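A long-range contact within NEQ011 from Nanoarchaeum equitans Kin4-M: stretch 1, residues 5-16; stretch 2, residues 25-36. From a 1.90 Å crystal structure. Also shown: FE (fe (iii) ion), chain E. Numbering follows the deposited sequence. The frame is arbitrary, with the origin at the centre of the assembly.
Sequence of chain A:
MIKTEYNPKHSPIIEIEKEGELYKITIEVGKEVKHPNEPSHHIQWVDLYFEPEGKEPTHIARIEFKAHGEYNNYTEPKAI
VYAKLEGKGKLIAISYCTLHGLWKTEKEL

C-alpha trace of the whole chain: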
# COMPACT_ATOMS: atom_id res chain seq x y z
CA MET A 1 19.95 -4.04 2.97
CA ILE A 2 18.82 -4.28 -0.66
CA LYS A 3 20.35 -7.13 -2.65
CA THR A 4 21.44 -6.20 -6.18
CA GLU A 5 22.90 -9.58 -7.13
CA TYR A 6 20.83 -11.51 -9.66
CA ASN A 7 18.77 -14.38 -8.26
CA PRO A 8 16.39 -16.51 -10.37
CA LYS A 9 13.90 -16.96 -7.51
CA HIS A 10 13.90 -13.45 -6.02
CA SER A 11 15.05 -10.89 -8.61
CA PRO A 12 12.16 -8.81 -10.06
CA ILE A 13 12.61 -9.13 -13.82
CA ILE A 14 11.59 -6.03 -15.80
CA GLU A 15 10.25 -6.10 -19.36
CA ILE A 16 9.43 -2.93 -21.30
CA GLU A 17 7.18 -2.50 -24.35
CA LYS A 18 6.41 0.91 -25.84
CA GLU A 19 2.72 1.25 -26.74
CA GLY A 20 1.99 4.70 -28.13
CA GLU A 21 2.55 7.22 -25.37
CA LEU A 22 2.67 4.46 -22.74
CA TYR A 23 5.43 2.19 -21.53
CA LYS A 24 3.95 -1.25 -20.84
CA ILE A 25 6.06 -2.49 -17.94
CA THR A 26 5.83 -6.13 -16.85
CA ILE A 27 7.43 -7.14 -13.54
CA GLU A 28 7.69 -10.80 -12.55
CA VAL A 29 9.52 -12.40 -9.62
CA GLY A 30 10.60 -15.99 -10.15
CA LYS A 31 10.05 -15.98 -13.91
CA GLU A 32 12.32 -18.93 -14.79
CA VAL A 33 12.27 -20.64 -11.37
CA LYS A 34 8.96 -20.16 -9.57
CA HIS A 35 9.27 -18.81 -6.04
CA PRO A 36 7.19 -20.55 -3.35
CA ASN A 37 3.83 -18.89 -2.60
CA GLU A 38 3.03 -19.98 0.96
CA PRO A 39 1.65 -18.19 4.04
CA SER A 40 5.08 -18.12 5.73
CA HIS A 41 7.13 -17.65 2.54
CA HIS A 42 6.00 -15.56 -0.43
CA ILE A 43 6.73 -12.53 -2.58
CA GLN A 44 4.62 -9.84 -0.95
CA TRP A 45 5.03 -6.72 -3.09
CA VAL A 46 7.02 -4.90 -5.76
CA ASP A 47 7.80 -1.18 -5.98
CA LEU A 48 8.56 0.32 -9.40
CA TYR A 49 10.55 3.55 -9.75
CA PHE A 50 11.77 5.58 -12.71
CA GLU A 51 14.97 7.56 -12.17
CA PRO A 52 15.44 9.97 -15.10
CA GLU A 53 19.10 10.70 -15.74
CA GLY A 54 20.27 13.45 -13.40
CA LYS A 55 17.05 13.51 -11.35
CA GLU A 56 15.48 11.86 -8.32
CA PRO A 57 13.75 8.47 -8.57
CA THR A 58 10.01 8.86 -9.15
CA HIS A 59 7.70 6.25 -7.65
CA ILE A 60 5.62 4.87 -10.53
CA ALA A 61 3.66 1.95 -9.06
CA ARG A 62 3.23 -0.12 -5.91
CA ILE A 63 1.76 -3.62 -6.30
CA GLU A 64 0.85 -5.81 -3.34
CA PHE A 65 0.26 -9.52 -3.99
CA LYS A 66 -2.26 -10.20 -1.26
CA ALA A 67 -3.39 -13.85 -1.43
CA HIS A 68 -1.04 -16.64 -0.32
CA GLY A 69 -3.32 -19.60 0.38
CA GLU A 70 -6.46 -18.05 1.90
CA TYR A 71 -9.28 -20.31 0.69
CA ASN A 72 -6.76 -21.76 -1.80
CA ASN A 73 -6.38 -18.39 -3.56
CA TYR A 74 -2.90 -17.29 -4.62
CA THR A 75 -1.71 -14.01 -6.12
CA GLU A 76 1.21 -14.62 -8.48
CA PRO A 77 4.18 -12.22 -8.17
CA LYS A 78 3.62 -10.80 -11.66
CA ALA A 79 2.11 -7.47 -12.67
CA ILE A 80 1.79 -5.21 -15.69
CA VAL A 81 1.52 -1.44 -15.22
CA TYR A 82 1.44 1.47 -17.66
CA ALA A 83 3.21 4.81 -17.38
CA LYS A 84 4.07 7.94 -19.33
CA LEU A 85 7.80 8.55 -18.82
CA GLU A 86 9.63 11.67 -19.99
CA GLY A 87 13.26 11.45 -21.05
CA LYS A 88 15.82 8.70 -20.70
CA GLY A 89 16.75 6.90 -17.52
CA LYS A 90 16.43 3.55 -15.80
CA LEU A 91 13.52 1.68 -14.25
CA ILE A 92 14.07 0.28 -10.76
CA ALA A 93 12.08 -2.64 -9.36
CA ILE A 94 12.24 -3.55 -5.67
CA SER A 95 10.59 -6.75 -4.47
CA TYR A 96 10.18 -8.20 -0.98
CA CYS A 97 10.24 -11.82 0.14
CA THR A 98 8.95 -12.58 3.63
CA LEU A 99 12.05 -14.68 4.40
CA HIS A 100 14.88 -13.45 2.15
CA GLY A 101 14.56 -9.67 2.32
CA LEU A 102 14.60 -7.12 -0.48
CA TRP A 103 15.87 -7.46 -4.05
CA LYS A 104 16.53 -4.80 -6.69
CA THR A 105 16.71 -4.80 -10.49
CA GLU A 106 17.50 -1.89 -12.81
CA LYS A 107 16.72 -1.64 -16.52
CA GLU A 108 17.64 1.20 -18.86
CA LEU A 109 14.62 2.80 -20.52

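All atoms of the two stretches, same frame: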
# COMPACT_ATOMS: atom_id res chain seq x y z
N GLU A 5 22.45 -8.41 -6.40
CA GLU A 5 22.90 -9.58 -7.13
C GLU A 5 21.71 -10.29 -7.76
O GLU A 5 20.62 -10.36 -7.17
CB GLU A 5 23.63 -10.53 -6.18
CG GLU A 5 24.71 -9.86 -5.35
CD GLU A 5 25.55 -10.84 -4.55
OE1 GLU A 5 25.01 -11.89 -4.15
OE2 GLU A 5 26.74 -10.55 -4.33
N TYR A 6 21.90 -10.81 -8.97
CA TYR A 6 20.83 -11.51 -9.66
C TYR A 6 20.52 -12.82 -8.95
O TYR A 6 21.42 -13.53 -8.50
CB TYR A 6 21.19 -11.77 -11.12
CG TYR A 6 20.18 -12.65 -11.83
CD1 TYR A 6 18.97 -12.13 -12.25
CD2 TYR A 6 20.44 -13.99 -12.06
CE1 TYR A 6 18.04 -12.93 -12.89
CE2 TYR A 6 19.52 -14.79 -12.70
CZ TYR A 6 18.32 -14.26 -13.11
OH TYR A 6 17.40 -15.05 -13.75
N ASN A 7 19.23 -13.14 -8.87
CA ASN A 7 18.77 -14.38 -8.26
C ASN A 7 17.51 -14.86 -8.98
O ASN A 7 16.50 -14.15 -9.00
CB ASN A 7 18.50 -14.18 -6.77
CG ASN A 7 18.11 -15.46 -6.07
OD1 ASN A 7 16.94 -15.86 -6.08
ND2 ASN A 7 19.08 -16.12 -5.45
N PRO A 8 17.54 -16.06 -9.57
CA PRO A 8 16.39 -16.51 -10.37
C PRO A 8 15.08 -16.57 -9.60
O PRO A 8 14.01 -16.39 -10.20
CB PRO A 8 16.82 -17.90 -10.86
CG PRO A 8 18.31 -17.87 -10.79
CD PRO A 8 18.65 -17.02 -9.61
N LYS A 9 15.13 -16.81 -8.29
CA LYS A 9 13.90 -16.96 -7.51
C LYS A 9 13.39 -15.64 -6.95
O LYS A 9 12.19 -15.52 -6.70
CB LYS A 9 14.12 -17.95 -6.36
CG LYS A 9 14.00 -19.42 -6.76
CD LYS A 9 14.08 -20.32 -5.54
CE LYS A 9 13.79 -21.77 -5.90
NZ LYS A 9 13.82 -22.65 -4.70
N HIS A 10 14.27 -14.66 -6.74
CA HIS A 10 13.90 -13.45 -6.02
C HIS A 10 14.03 -12.16 -6.83
O HIS A 10 13.37 -11.18 -6.47
CB HIS A 10 14.76 -13.30 -4.76
CG HIS A 10 14.56 -14.39 -3.75
ND1 HIS A 10 15.42 -15.47 -3.64
CD2 HIS A 10 13.62 -14.56 -2.79
CE1 HIS A 10 15.00 -16.27 -2.67
NE2 HIS A 10 13.92 -15.74 -2.14
N SER A 11 14.83 -12.13 -7.88
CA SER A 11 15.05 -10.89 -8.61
C SER A 11 13.80 -10.50 -9.40
O SER A 11 13.26 -11.32 -10.14
CB SER A 11 16.25 -11.02 -9.56
OG SER A 11 17.46 -11.11 -8.84
N PRO A 12 13.32 -9.26 -9.26
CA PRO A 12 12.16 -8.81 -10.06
C PRO A 12 12.59 -8.47 -11.48
O PRO A 12 13.25 -7.45 -11.72
CB PRO A 12 11.68 -7.57 -9.29
CG PRO A 12 12.90 -7.05 -8.61
CD PRO A 12 13.75 -8.25 -8.28
N ILE A 13 12.21 -9.31 -12.43
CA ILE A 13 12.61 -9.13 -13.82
C ILE A 13 11.71 -8.09 -14.47
O ILE A 13 10.48 -8.18 -14.38
CB ILE A 13 12.57 -10.47 -14.58
CG1 ILE A 13 13.52 -11.47 -13.93
CG2 ILE A 13 12.92 -10.26 -16.05
CD1 ILE A 13 14.94 -10.97 -13.79
N ILE A 14 12.31 -7.12 -15.15
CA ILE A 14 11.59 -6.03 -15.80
C ILE A 14 11.58 -6.26 -17.30
O ILE A 14 12.62 -6.53 -17.90
CB ILE A 14 12.22 -4.67 -15.46
CG1 ILE A 14 12.31 -4.47 -13.95
CG2 ILE A 14 11.44 -3.54 -16.11
CD1 ILE A 14 13.21 -3.32 -13.55
N GLU A 15 10.40 -6.14 -17.91
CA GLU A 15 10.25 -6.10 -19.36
C GLU A 15 9.50 -4.84 -19.76
O GLU A 15 8.55 -4.43 -19.09
CB GLU A 15 9.52 -7.33 -19.90
CG GLU A 15 10.28 -8.63 -19.76
CD GLU A 15 9.60 -9.78 -20.46
OE1 GLU A 15 8.46 -9.60 -20.94
OE2 GLU A 15 10.21 -10.87 -20.56
N ILE A 16 9.94 -4.22 -20.85
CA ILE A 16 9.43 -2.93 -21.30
C ILE A 16 8.94 -3.06 -22.74
O ILE A 16 9.68 -3.55 -23.60
CB ILE A 16 10.49 -1.83 -21.18
CG1 ILE A 16 11.01 -1.72 -19.75
CG2 ILE A 16 9.93 -0.49 -21.65
CD1 ILE A 16 12.25 -0.86 -19.61
N ILE A 25 4.97 -2.03 -18.78
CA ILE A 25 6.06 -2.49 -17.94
C ILE A 25 5.58 -3.73 -17.19
O ILE A 25 4.69 -3.63 -16.33
CB ILE A 25 6.53 -1.40 -16.97
CG1 ILE A 25 6.97 -0.16 -17.75
CG2 ILE A 25 7.69 -1.91 -16.12
CD1 ILE A 25 7.06 1.10 -16.90
N THR A 26 6.14 -4.88 -17.52
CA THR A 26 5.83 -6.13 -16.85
C THR A 26 6.92 -6.41 -15.82
O THR A 26 8.11 -6.29 -16.12
CB THR A 26 5.73 -7.29 -17.85
OG1 THR A 26 4.76 -6.98 -18.85
CG2 THR A 26 5.33 -8.58 -17.14
N ILE A 27 6.51 -6.77 -14.61
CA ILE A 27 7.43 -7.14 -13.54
C ILE A 27 7.01 -8.51 -13.04
O ILE A 27 5.85 -8.72 -12.68
CB ILE A 27 7.41 -6.12 -12.38
CG1 ILE A 27 7.58 -4.69 -12.92
CG2 ILE A 27 8.52 -6.42 -11.39
CD1 ILE A 27 6.96 -3.64 -12.03
N GLU A 28 7.96 -9.45 -13.02
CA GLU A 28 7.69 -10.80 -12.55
C GLU A 28 8.85 -11.27 -11.69
O GLU A 28 10.01 -11.16 -12.09
CB GLU A 28 7.47 -11.76 -13.73
CG GLU A 28 7.05 -13.17 -13.31
CD GLU A 28 6.68 -14.05 -14.49
OE1 GLU A 28 6.91 -13.64 -15.65
OE2 GLU A 28 6.16 -15.16 -14.26
N VAL A 29 8.53 -11.81 -10.51
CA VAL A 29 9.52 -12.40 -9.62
C VAL A 29 9.44 -13.91 -9.76
O VAL A 29 8.35 -14.49 -9.70
CB VAL A 29 9.30 -11.97 -8.16
CG1 VAL A 29 10.35 -12.60 -7.26
CG2 VAL A 29 9.33 -10.45 -8.04
N GLY A 30 10.59 -14.55 -9.96
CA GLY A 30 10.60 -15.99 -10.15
C GLY A 30 10.14 -16.43 -11.52
O GLY A 30 9.43 -17.43 -11.64
N LYS A 31 10.54 -15.69 -12.56
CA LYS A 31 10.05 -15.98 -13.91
C LYS A 31 10.50 -17.36 -14.38
O LYS A 31 9.67 -18.18 -14.81
CB LYS A 31 10.54 -14.90 -14.87
CG LYS A 31 9.85 -14.91 -16.22
CD LYS A 31 10.45 -13.87 -17.14
CE LYS A 31 9.74 -13.87 -18.49
NZ LYS A 31 10.27 -12.81 -19.38
N GLU A 32 11.80 -17.65 -14.30
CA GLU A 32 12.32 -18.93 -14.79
C GLU A 32 12.28 -20.03 -13.74
O GLU A 32 12.13 -21.20 -14.09
CB GLU A 32 13.75 -18.77 -15.31
CG GLU A 32 14.80 -18.43 -14.26
CD GLU A 32 16.21 -18.54 -14.81
OE1 GLU A 32 16.37 -18.41 -16.05
OE2 GLU A 32 17.17 -18.65 -14.01
N VAL A 33 12.41 -19.68 -12.46
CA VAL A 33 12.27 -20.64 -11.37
C VAL A 33 11.23 -20.05 -10.43
O VAL A 33 11.48 -19.03 -9.78
CB VAL A 33 13.60 -20.90 -10.64
CG1 VAL A 33 13.39 -21.91 -9.53
CG2 VAL A 33 14.65 -21.38 -11.62
N LYS A 34 10.07 -20.69 -10.36
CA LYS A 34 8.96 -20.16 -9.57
C LYS A 34 9.32 -20.10 -8.09
O LYS A 34 9.84 -21.07 -7.53
CB LYS A 34 7.71 -21.01 -9.79
CG LYS A 34 6.76 -20.45 -10.84
CD LYS A 34 5.56 -21.36 -11.06
CE LYS A 34 4.72 -21.50 -9.80
NZ LYS A 34 4.07 -20.21 -9.43
N HIS A 35 9.06 -18.96 -7.48
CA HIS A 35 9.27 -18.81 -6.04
C HIS A 35 8.08 -19.40 -5.29
O HIS A 35 6.94 -19.30 -5.76
CB HIS A 35 9.45 -17.33 -5.68
CG HIS A 35 9.83 -17.09 -4.26
ND1 HIS A 35 8.91 -16.96 -3.24
CD2 HIS A 35 11.05 -16.92 -3.68
CE1 HIS A 35 9.53 -16.74 -2.10
NE2 HIS A 35 10.83 -16.71 -2.34
N PRO A 36 8.31 -20.04 -4.14
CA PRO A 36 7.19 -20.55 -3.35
C PRO A 36 6.20 -19.45 -3.01
O PRO A 36 6.56 -18.28 -2.85
CB PRO A 36 7.86 -21.10 -2.09
CG PRO A 36 9.24 -21.46 -2.53
CD PRO A 36 9.61 -20.44 -3.58
FE FE E . 12.33 -16.39 -0.69
O HOH W 1 13.03 -13.77 -10.79

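Residues 12-16 and 25-29 run antiparallel, their axes 158° apart, and two hydrogen-bonded pairs fix the register. Ile 13 N donates to Glu 28 O (2.9 Å, 158° at the hydrogen) and Glu 28 N to Ile 13 O (3.1 Å); Glu 15 N donates to Thr 26 O and Thr 26 N to Glu 15 O, both at 2.9 Å. Side chains therefore alternate. Pro 12, Ile 14, Ile 25, Ile 27 and Val 29 share one face, where Pro 12 CB lies 4.0 Å from Ile 27 CG2 and 3.9 Å from Val 29 CG2, and Ile 14 CG2 lies 4.1 Å from Ile 25 CG2. Ile 14, Ile 25 and Ile 27 all adopt chi1 m, chi2 t. Ile 13, on the other face with Glu 15, Thr 26 and Glu 28, is instead m, m, and its end leads away from the second stretch.

Beyond the strands, the iron fixes the two histidines. His 10 NE2 and His 35 NE2 each bind FE at 2.2 Å; their 3.2 Å separation reflects shared coordination rather than a hydrogen bond. His 10 starts away from the second stretch, but chi1 m (-64°) and chi2 99° bring its ring end back to the metal, while His 35 reaches it with chi1 t (-173°). The planes meet obliquely at 69°. The other ring nitrogen of each histidine is also held: His 10 ND1 donates to Asn 7 OD1 (2.9 Å) and His 35 ND1 to Pro 36 O (2.7 Å).

A water joins the loops, donating to Pro 8 O (2.9 Å) and Ser 11 O (2.5 Å) and accepting from Gly 30 N (2.7 Å). Gly 30 has phi 76°, and an ideal CB there would sit 2.9 Å from His 35 N.

Lys 31, extended with every chi t, forms a salt bridge with Glu 15, but the modelled distance of 2.3 Å from Lys 31 NZ to Glu 15 OE2 is too short to be taken literally.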